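Local coordinates for proton-dependent oligopeptide transporter family protein (Xanthomonas campestris, PDB 6EI3) that probably carries small peptides across the membrane together with protons, as in the POT family of the major facilitator superfamily, at residues 24-36 / 96-108. Residues are numbered along the deposited sequence; the frame is centred on the assembly and turned at random.
Sequences ILVQFLITSLLLQ and FEDSRSGFFVGLG. With 78M ((2S)-2,3-dihydroxypropyl(7Z)-pentadec-7-enoate), chain R; 78M ((2S)-2,3-dihydroxypropyl(7Z)-pentadec-7-enoate), chain G.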
ATOM      1  N   ILE A  24     -15.538  -4.138  -2.919  1.00 21.63           N
ATOM      2  CA  ILE A  24     -16.832  -3.903  -3.588  1.00 22.41           C
ATOM      3  C   ILE A  24     -17.011  -2.427  -3.930  1.00 25.22           C
ATOM      4  O   ILE A  24     -17.995  -2.072  -4.572  1.00 24.60           O
ATOM      5  CB  ILE A  24     -18.082  -4.429  -2.825  1.00 25.93           C
ATOM      6  CG1 ILE A  24     -18.183  -3.848  -1.400  1.00 26.06           C
ATOM      7  CG2 ILE A  24     -18.133  -5.924  -2.831  1.00 29.69           C
ATOM      8  CD1 ILE A  24     -19.596  -3.530  -0.926  1.00 33.74           C
ATOM      9  N   LEU A  25     -16.102  -1.561  -3.473  1.00 22.54           N
ATOM     10  CA  LEU A  25     -16.265  -0.115  -3.636  1.00 22.67           C
ATOM     11  C   LEU A  25     -16.495   0.346  -5.094  1.00 26.58           C
ATOM     12  O   LEU A  25     -17.449   1.081  -5.346  1.00 25.65           O
ATOM     13  CB  LEU A  25     -15.095   0.669  -2.979  1.00 22.89           C
ATOM     14  CG  LEU A  25     -15.225   2.228  -2.968  1.00 28.77           C
ATOM     15  CD1 LEU A  25     -16.547   2.676  -2.288  1.00 29.30           C
ATOM     16  CD2 LEU A  25     -14.047   2.870  -2.209  1.00 31.40           C
ATOM     17  N   VAL A  26     -15.629  -0.062  -6.034  1.00 23.38           N
ATOM     18  CA  VAL A  26     -15.751   0.327  -7.443  1.00 22.81           C
ATOM     19  C   VAL A  26     -17.032  -0.257  -8.095  1.00 26.38           C
ATOM     20  O   VAL A  26     -17.751   0.477  -8.776  1.00 26.10           O
ATOM     21  CB  VAL A  26     -14.451   0.008  -8.220  1.00 25.93           C
ATOM     22  CG1 VAL A  26     -14.639   0.191  -9.722  1.00 26.15           C
ATOM     23  CG2 VAL A  26     -13.335   0.929  -7.751  1.00 25.56           C
ATOM     24  N   GLN A  27     -17.332  -1.560  -7.865  1.00 22.62           N
ATOM     25  CA  GLN A  27     -18.533  -2.172  -8.428  1.00 22.58           C
ATOM     26  C   GLN A  27     -19.784  -1.487  -7.875  1.00 27.61           C
ATOM     27  O   GLN A  27     -20.735  -1.264  -8.619  1.00 28.45           O
ATOM     28  CB  GLN A  27     -18.564  -3.686  -8.171  1.00 24.01           C
ATOM     29  CG  GLN A  27     -19.741  -4.381  -8.897  1.00 27.25           C
ATOM     30  CD  GLN A  27     -19.402  -5.717  -9.508  1.00 37.67           C
ATOM     31  OE1 GLN A  27     -18.440  -6.388  -9.124  1.00 32.11           O
ATOM     32  NE2 GLN A  27     -20.204  -6.142 -10.475  1.00 29.05           N
ATOM     33  N   PHE A  28     -19.780  -1.113  -6.582  1.00 23.54           N
ATOM     34  CA  PHE A  28     -20.910  -0.366  -6.040  1.00 23.80           C
ATOM     35  C   PHE A  28     -20.952   1.025  -6.719  1.00 27.60           C
ATOM     36  O   PHE A  28     -22.017   1.461  -7.152  1.00 25.74           O
ATOM     37  CB  PHE A  28     -20.789  -0.174  -4.494  1.00 24.58           C
ATOM     38  CG  PHE A  28     -21.642   0.980  -4.002  1.00 26.34           C
ATOM     39  CD1 PHE A  28     -23.032   0.897  -4.018  1.00 29.13           C
ATOM     40  CD2 PHE A  28     -21.056   2.171  -3.580  1.00 28.12           C
ATOM     41  CE1 PHE A  28     -23.821   1.987  -3.625  1.00 31.53           C
ATOM     42  CE2 PHE A  28     -21.843   3.255  -3.181  1.00 30.65           C
ATOM     43  CZ  PHE A  28     -23.216   3.151  -3.188  1.00 29.66           C
ATOM     44  N   LEU A  29     -19.800   1.741  -6.763  1.00 25.04           N
ATOM     45  CA  LEU A  29     -19.791   3.117  -7.296  1.00 25.55           C
ATOM     46  C   LEU A  29     -20.253   3.270  -8.742  1.00 27.91           C
ATOM     47  O   LEU A  29     -20.988   4.203  -9.045  1.00 28.66           O
ATOM     48  CB  LEU A  29     -18.407   3.780  -7.127  1.00 24.91           C
ATOM     49  CG  LEU A  29     -18.025   4.224  -5.690  1.00 28.90           C
ATOM     50  CD1 LEU A  29     -16.560   4.600  -5.629  1.00 28.23           C
ATOM     51  CD2 LEU A  29     -18.910   5.386  -5.193  1.00 30.08           C
ATOM     52  N   ILE A  30     -19.820   2.377  -9.631  1.00 25.60           N
ATOM     53  CA  ILE A  30     -20.059   2.497 -11.076  1.00 25.35           C
ATOM     54  C   ILE A  30     -21.556   2.485 -11.459  1.00 28.61           C
ATOM     55  O   ILE A  30     -21.894   3.106 -12.452  1.00 30.48           O
ATOM     56  CB  ILE A  30     -19.204   1.474 -11.871  1.00 27.53           C
ATOM     57  CG1 ILE A  30     -18.946   1.953 -13.320  1.00 29.08           C
ATOM     58  CG2 ILE A  30     -19.735   0.032 -11.812  1.00 25.92           C
ATOM     59  CD1 ILE A  30     -18.037   3.180 -13.430  1.00 25.50           C
ATOM     60  N   THR A  31     -22.451   1.884 -10.653  1.00 25.65           N
ATOM     61  CA  THR A  31     -23.896   1.889 -10.951  1.00 26.59           C
ATOM     62  C   THR A  31     -24.667   2.773  -9.973  1.00 30.34           C
ATOM     63  O   THR A  31     -25.896   2.762  -9.967  1.00 29.87           O
ATOM     64  CB  THR A  31     -24.468   0.456 -11.002  1.00 33.87           C
ATOM     65  OG1 THR A  31     -24.187  -0.209  -9.769  1.00 32.68           O
ATOM     66  CG2 THR A  31     -23.947  -0.342 -12.197  1.00 34.04           C
ATOM     67  N   SER A  32     -23.946   3.528  -9.132  1.00 27.16           N
ATOM     68  CA  SER A  32     -24.576   4.386  -8.130  1.00 27.47           C
ATOM     69  C   SER A  32     -24.898   5.781  -8.680  1.00 34.27           C
ATOM     70  O   SER A  32     -24.447   6.145  -9.761  1.00 33.87           O
ATOM     71  CB  SER A  32     -23.663   4.511  -6.910  1.00 26.91           C
ATOM     72  OG  SER A  32     -22.613   5.431  -7.156  1.00 30.22           O
ATOM     73  N   LEU A  33     -25.596   6.590  -7.865  1.00 34.63           N
ATOM     74  CA  LEU A  33     -25.928   7.996  -8.134  1.00 35.71           C
ATOM     75  C   LEU A  33     -24.887   8.924  -7.480  1.00 37.46           C
ATOM     76  O   LEU A  33     -25.038  10.144  -7.518  1.00 37.59           O
ATOM     77  CB  LEU A  33     -27.345   8.308  -7.614  1.00 37.58           C
ATOM     78  CG  LEU A  33     -28.502   7.501  -8.242  1.00 44.25           C
ATOM     79  CD1 LEU A  33     -29.847   7.984  -7.725  1.00 45.69           C
ATOM     80  CD2 LEU A  33     -28.474   7.567  -9.773  1.00 46.81           C
ATOM     81  N   LEU A  34     -23.799   8.342  -6.933  1.00 31.81           N
ATOM     82  CA  LEU A  34     -22.750   9.096  -6.244  1.00 31.76           C
ATOM     83  C   LEU A  34     -21.678   9.666  -7.177  1.00 35.92           C
ATOM     84  O   LEU A  34     -20.920  10.531  -6.736  1.00 35.90           O
ATOM     85  CB  LEU A  34     -22.108   8.267  -5.102  1.00 30.65           C
ATOM     86  CG  LEU A  34     -23.082   7.693  -4.020  1.00 35.68           C
ATOM     87  CD1 LEU A  34     -22.315   7.022  -2.884  1.00 34.84           C
ATOM     88  CD2 LEU A  34     -23.993   8.770  -3.438  1.00 36.11           C
ATOM     89  N   LEU A  35     -21.624   9.214  -8.454  1.00 31.29           N
ATOM     90  CA  LEU A  35     -20.649   9.726  -9.430  1.00 30.59           C
ATOM     91  C   LEU A  35     -21.261  10.902 -10.163  1.00 36.16           C
ATOM     92  O   LEU A  35     -22.429  10.848 -10.538  1.00 34.52           O
ATOM     93  CB  LEU A  35     -20.167   8.634 -10.420  1.00 29.47           C
ATOM     94  CG  LEU A  35     -19.526   7.362  -9.818  1.00 31.20           C
ATOM     95  CD1 LEU A  35     -19.065   6.415 -10.905  1.00 30.51           C
ATOM     96  CD2 LEU A  35     -18.318   7.691  -8.923  1.00 29.95           C
ATOM     97  N   GLN A  36     -20.500  11.986 -10.332  1.00 33.83           N
ATOM     98  CA  GLN A  36     -21.051  13.162 -11.007  1.00 34.19           C
ATOM     99  C   GLN A  36     -20.854  13.115 -12.526  1.00 35.13           C
ATOM    100  O   GLN A  36     -21.555  13.815 -13.242  1.00 33.89           O
ATOM    101  CB  GLN A  36     -20.535  14.470 -10.383  1.00 36.46           C
ATOM    102  CG  GLN A  36     -19.041  14.733 -10.506  1.00 59.71           C
ATOM    103  CD  GLN A  36     -18.494  15.646  -9.425  1.00 72.73           C
ATOM    104  OE1 GLN A  36     -17.278  15.746  -9.242  1.00 68.19           O
ATOM    105  NE2 GLN A  36     -19.365  16.308  -8.662  1.00 57.64           N
ATOM    106  N   PHE A  96     -25.554   7.523   4.910  1.00 51.75           N
ATOM    107  CA  PHE A  96     -25.452   8.371   3.727  1.00 50.75           C
ATOM    108  C   PHE A  96     -25.152   7.649   2.408  1.00 50.27           C
ATOM    109  O   PHE A  96     -24.526   8.222   1.519  1.00 49.09           O
ATOM    110  CB  PHE A  96     -24.421   9.472   3.985  1.00 52.98           C
ATOM    111  CG  PHE A  96     -24.618  10.271   5.255  1.00 55.93           C
ATOM    112  CD1 PHE A  96     -25.662  11.186   5.369  1.00 60.29           C
ATOM    113  CD2 PHE A  96     -23.737  10.140   6.322  1.00 58.33           C
ATOM    114  CE1 PHE A  96     -25.842  11.929   6.543  1.00 62.13           C
ATOM    115  CE2 PHE A  96     -23.910  10.896   7.491  1.00 62.32           C
ATOM    116  CZ  PHE A  96     -24.966  11.778   7.598  1.00 61.36           C
ATOM    117  N   GLU A  97     -25.692   6.446   2.240  1.00 46.71           N
ATOM    118  CA  GLU A  97     -25.563   5.604   1.042  1.00 46.54           C
ATOM    119  C   GLU A  97     -25.974   6.342  -0.250  1.00 52.45           C
ATOM    120  O   GLU A  97     -25.328   6.174  -1.289  1.00 52.13           O
ATOM    121  CB  GLU A  97     -26.423   4.354   1.261  1.00 48.48           C
ATOM    122  CG  GLU A  97     -26.482   3.339   0.135  1.00 61.22           C
ATOM    123  CD  GLU A  97     -27.443   2.214   0.468  1.00 81.46           C
ATOM    124  OE1 GLU A  97     -27.229   1.541   1.504  1.00 67.26           O
ATOM    125  OE2 GLU A  97     -28.430   2.030  -0.279  1.00 75.63           O
ATOM    126  N   ASP A  98     -27.053   7.154  -0.178  1.00 50.19           N
ATOM    127  CA  ASP A  98     -27.580   7.927  -1.301  1.00 50.13           C
ATOM    128  C   ASP A  98     -27.076   9.380  -1.310  1.00 50.49           C
ATOM    129  O   ASP A  98     -27.563  10.187  -2.103  1.00 50.10           O
ATOM    130  CB  ASP A  98     -29.119   7.878  -1.300  1.00 53.57           C
ATOM    131  CG  ASP A  98     -29.684   6.489  -1.554  1.00 69.84           C
ATOM    132  OD1 ASP A  98     -29.396   5.917  -2.630  1.00 69.55           O
ATOM    133  OD2 ASP A  98     -30.429   5.982  -0.681  1.00 79.20           O
ATOM    134  N   SER A  99     -26.093   9.705  -0.444  1.00 43.22           N
ATOM    135  CA  SER A  99     -25.544  11.057  -0.324  1.00 41.97           C
ATOM    136  C   SER A  99     -24.041  11.079  -0.603  1.00 42.15           C
ATOM    137  O   SER A  99     -23.257  10.508   0.159  1.00 39.10           O
ATOM    138  CB  SER A  99     -25.855  11.638   1.053  1.00 45.18           C
ATOM    139  OG  SER A  99     -24.958  12.679   1.411  1.00 52.54           O
ATOM    140  N   ARG A 100     -23.647  11.764  -1.687  1.00 38.28           N
ATOM    141  CA  ARG A 100     -22.261  11.906  -2.125  1.00 38.40           C
ATOM    142  C   ARG A 100     -21.386  12.468  -1.000  1.00 43.08           C
ATOM    143  O   ARG A 100     -20.328  11.911  -0.708  1.00 42.43           O
ATOM    144  CB  ARG A 100     -22.229  12.807  -3.371  1.00 42.19           C
ATOM    145  CG  ARG A 100     -20.927  12.806  -4.126  1.00 50.11           C
ATOM    146  CD  ARG A 100     -20.958  13.823  -5.247  1.00 55.81           C
ATOM    147  NE  ARG A 100     -19.636  13.950  -5.852  1.00 61.93           N
ATOM    148  CZ  ARG A 100     -18.743  14.878  -5.529  1.00 83.67           C
ATOM    149  NH1 ARG A 100     -19.027  15.791  -4.607  1.00 77.29           N
ATOM    150  NH2 ARG A 100     -17.564  14.909  -6.134  1.00 70.61           N
ATOM    151  N   SER A 101     -21.850  13.540  -0.342  1.00 40.94           N
ATOM    152  CA  SER A 101     -21.132  14.187   0.757  1.00 40.46           C
ATOM    153  C   SER A 101     -20.909  13.256   1.960  1.00 41.43           C
ATOM    154  O   SER A 101     -19.773  13.102   2.416  1.00 39.63           O
ATOM    155  CB  SER A 101     -21.865  15.452   1.194  1.00 46.60           C
ATOM    156  OG  SER A 101     -21.019  16.233   2.020  1.00 60.77           O
ATOM    157  N   GLY A 102     -21.972  12.621   2.432  1.00 37.33           N
ATOM    158  CA  GLY A 102     -21.901  11.736   3.588  1.00 36.64           C
ATOM    159  C   GLY A 102     -21.125  10.454   3.360  1.00 38.91           C
ATOM    160  O   GLY A 102     -20.417   9.989   4.261  1.00 37.65           O
ATOM    161  N   PHE A 103     -21.270   9.855   2.154  1.00 32.86           N
ATOM    162  CA  PHE A 103     -20.578   8.622   1.789  1.00 30.45           C
ATOM    163  C   PHE A 103     -19.085   8.897   1.647  1.00 31.48           C
ATOM    164  O   PHE A 103     -18.278   8.065   2.055  1.00 27.84           O
ATOM    165  CB  PHE A 103     -21.168   8.008   0.505  1.00 31.36           C
ATOM    166  CG  PHE A 103     -20.721   6.590   0.227  1.00 31.01           C
ATOM    167  CD1 PHE A 103     -19.576   6.335  -0.524  1.00 32.82           C
ATOM    168  CD2 PHE A 103     -21.473   5.509   0.670  1.00 31.91           C
ATOM    169  CE1 PHE A 103     -19.170   5.023  -0.788  1.00 31.88           C
ATOM    170  CE2 PHE A 103     -21.063   4.200   0.407  1.00 33.15           C
ATOM    171  CZ  PHE A 103     -19.898   3.968  -0.290  1.00 31.03           C
ATOM    172  N   PHE A 104     -18.711  10.082   1.123  1.00 28.78           N
ATOM    173  CA  PHE A 104     -17.285  10.408   0.989  1.00 29.93           C
ATOM    174  C   PHE A 104     -16.652  10.751   2.339  1.00 34.12           C
ATOM    175  O   PHE A 104     -15.489  10.412   2.556  1.00 32.75           O
ATOM    176  CB  PHE A 104     -16.999  11.474  -0.085  1.00 32.58           C
ATOM    177  CG  PHE A 104     -17.321  11.072  -1.513  1.00 35.73           C
ATOM    178  CD1 PHE A 104     -17.649   9.757  -1.833  1.00 38.12           C
ATOM    179  CD2 PHE A 104     -17.283  12.008  -2.542  1.00 40.39           C
ATOM    180  CE1 PHE A 104     -17.974   9.396  -3.146  1.00 40.00           C
ATOM    181  CE2 PHE A 104     -17.571  11.638  -3.862  1.00 43.30           C
ATOM    182  CZ  PHE A 104     -17.932  10.338  -4.151  1.00 40.53           C
ATOM    183  N   VAL A 105     -17.430  11.362   3.263  1.00 31.38           N
ATOM    184  CA  VAL A 105     -16.972  11.637   4.633  1.00 31.37           C
ATOM    185  C   VAL A 105     -16.696  10.264   5.291  1.00 31.75           C
ATOM    186  O   VAL A 105     -15.639  10.080   5.885  1.00 31.39           O
ATOM    187  CB  VAL A 105     -17.978  12.507   5.439  1.00 36.55           C
ATOM    188  CG1 VAL A 105     -17.694  12.434   6.945  1.00 36.69           C
ATOM    189  CG2 VAL A 105     -17.956  13.963   4.960  1.00 36.77           C
ATOM    190  N   GLY A 106     -17.615   9.316   5.096  1.00 27.65           N
ATOM    191  CA  GLY A 106     -17.491   7.929   5.552  1.00 27.61           C
ATOM    192  C   GLY A 106     -16.210   7.275   5.071  1.00 28.99           C
ATOM    193  O   GLY A 106     -15.436   6.788   5.890  1.00 28.27           O
ATOM    194  N   LEU A 107     -15.917   7.366   3.752  1.00 24.89           N
ATOM    195  CA  LEU A 107     -14.657   6.836   3.196  1.00 25.08           C
ATOM    196  C   LEU A 107     -13.446   7.512   3.799  1.00 26.60           C
ATOM    197  O   LEU A 107     -12.455   6.840   4.027  1.00 25.13           O
ATOM    198  CB  LEU A 107     -14.585   6.966   1.670  1.00 25.49           C
ATOM    199  CG  LEU A 107     -15.568   6.158   0.839  1.00 30.27           C
ATOM    200  CD1 LEU A 107     -15.461   6.563  -0.619  1.00 30.29           C
ATOM    201  CD2 LEU A 107     -15.328   4.670   0.976  1.00 32.15           C
ATOM    202  N   GLY A 108     -13.527   8.835   4.011  1.00 24.97           N
ATOM    203  CA  GLY A 108     -12.467   9.626   4.635  1.00 25.83           C
ATOM    204  C   GLY A 108     -12.170   9.164   6.060  1.00 28.97           C
ATOM    205  O   GLY A 108     -11.012   8.992   6.438  1.00 29.50           O
TER
HETATM  206  O21 78M R 617       0.147  14.175   9.405  1.00 92.68           O
HETATM  207  C20 78M R 617      -0.779  15.129   9.909  1.00 93.94           C
HETATM  208  C18 78M R 617      -2.132  14.964   9.259  1.00 93.72           C
HETATM  209  O19 78M R 617      -2.103  15.476   7.922  1.00 93.73           O
HETATM  210  C17 78M R 617      -3.246  15.600  10.060  1.00 95.12           C
HETATM  211  O2  78M R 617      -4.449  15.182   9.372  1.00 94.40           O
HETATM  212  C1  78M R 617      -5.635  15.584   9.844  1.00 93.83           C
HETATM  213  O1  78M R 617      -5.819  15.999  10.959  1.00 95.10           O
HETATM  214  C2  78M R 617      -6.683  15.507   8.777  1.00 91.81           C
HETATM  215  C3  78M R 617      -7.716  14.416   8.995  1.00 90.08           C
HETATM  216  C4  78M R 617      -9.124  14.922   8.736  1.00 89.65           C
HETATM  217  C5  78M R 617     -10.145  13.846   8.433  1.00 87.50           C
HETATM  218  C6  78M R 617     -10.146  13.367   6.983  1.00 85.29           C
HETATM  219  C7  78M R 617     -11.411  12.624   6.708  1.00 83.77           C
HETATM  220  C8  78M R 617     -12.298  12.829   5.746  1.00 82.58           C
HETATM  221  C9  78M R 617     -12.268  13.799   4.601  1.00 80.97           C
HETATM  222  C10 78M R 617     -13.190  13.291   3.495  1.00 77.80           C
HETATM  223  C11 78M R 617     -13.599  14.330   2.470  1.00 76.80           C
HETATM  224  C12 78M R 617     -14.984  14.081   1.902  1.00 74.94           C
HETATM  225  C13 78M R 617     -15.457  15.141   0.925  1.00 75.71           C
HETATM  226  C15 78M R 617     -17.382  15.979  -0.485  1.00 75.89           C
HETATM  227  C14 78M R 617     -16.957  15.122   0.683  1.00 75.77           C
HETATM  228  O21 78M G 606     -13.209  14.160  -9.355  1.00 68.54           O
HETATM  229  C20 78M G 606     -13.883  14.604  -8.183  1.00 70.07           C
HETATM  230  C18 78M G 606     -13.956  13.496  -7.158  1.00 71.26           C
HETATM  231  O19 78M G 606     -14.920  12.517  -7.554  1.00 69.21           O
HETATM  232  C17 78M G 606     -14.280  13.996  -5.767  1.00 73.95           C
HETATM  233  O2  78M G 606     -13.322  13.394  -4.859  1.00 74.17           O
HETATM  234  C1  78M G 606     -13.650  12.249  -4.246  1.00 71.96           C
HETATM  235  O1  78M G 606     -14.635  11.611  -4.496  1.00 74.47           O
HETATM  236  C2  78M G 606     -12.614  11.853  -3.239  1.00 67.52           C
HETATM  237  C3  78M G 606     -13.165  11.125  -2.022  1.00 62.63           C
HETATM  238  C4  78M G 606     -12.170  10.120  -1.482  1.00 59.99           C
HETATM  239  C5  78M G 606     -12.406   9.691  -0.050  1.00 58.49           C
HETATM  240  C6  78M G 606     -11.169   9.091   0.614  1.00 58.40           C
HETATM  241  C7  78M G 606     -10.239  10.126   1.161  1.00 59.46           C
HETATM  242  C8  78M G 606      -9.112   9.903   1.812  1.00 59.18           C
HETATM  243  C9  78M G 606      -8.200  10.945   2.378  1.00 59.20           C
HETATM  244  C10 78M G 606      -6.987  11.229   1.504  1.00 58.75           C
HETATM  245  C11 78M G 606      -5.850  11.924   2.238  1.00 57.67           C
HETATM  246  C12 78M G 606      -4.650  12.175   1.353  1.00 56.44           C
HETATM  247  C13 78M G 606      -3.376  12.570   2.070  1.00 55.47           C
HETATM  248  C15 78M G 606      -0.942  13.179   1.772  1.00 58.35           C
HETATM  249  C14 78M G 606      -2.180  12.598   1.143  1.00 56.08           C
HETATM  250  O   HOH W   1     -18.559  11.739  -7.049  1.00 53.83           O
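One water bridges Leu34 and Arg100: its oxygen donates to Leu34 O at 2.7 Å and accepts from Arg100 NE at 2.7 Å. Leu34 O also lies near the guanidinium plane at its edge, 3.8 Å from Arg100 NE. Over one guanidinium face lies the Gln36 amide, planes 25° apart, with NE2 offset toward the rim and no hydrogen bond between them; the Phe104 edge, through CE2, meets the opposite face, which probably restricts rotation. Next to this, Leu34 CG, anti to its carbonyl carbon (chi1 -55°), directs CD1 over one Phe103 face, a CH-pi contact 3.9 Å from the centroid, and CD2 onto the turn before helix 100-117, 3.5 Å from Arg100 N. Leu25 CD1 touches Phe103 in plane at CE1 (3.8 Å), the Phe28 ring meets it obliquely, planes at 37°, and Leu25 and Leu107 touch tip to tip. Gln36, Arg100, Phe104 and Leu107 help line a monoacylglycerol pocket, the lipid's ester carbonyl O1 lying over a Phe104 face. The contact exemplifies a short helix and its following loop packing on a helix start, N-capped by Ser99. Helices 25-30 and 100-108 run nearly antiparallel, axes 14.2 Å apart, bridged by side chains; Phe172 of helix 168-188 meets Phe28 and Phe103 edge-to-face, while helix 40-60 touches Leu35 and Phe104.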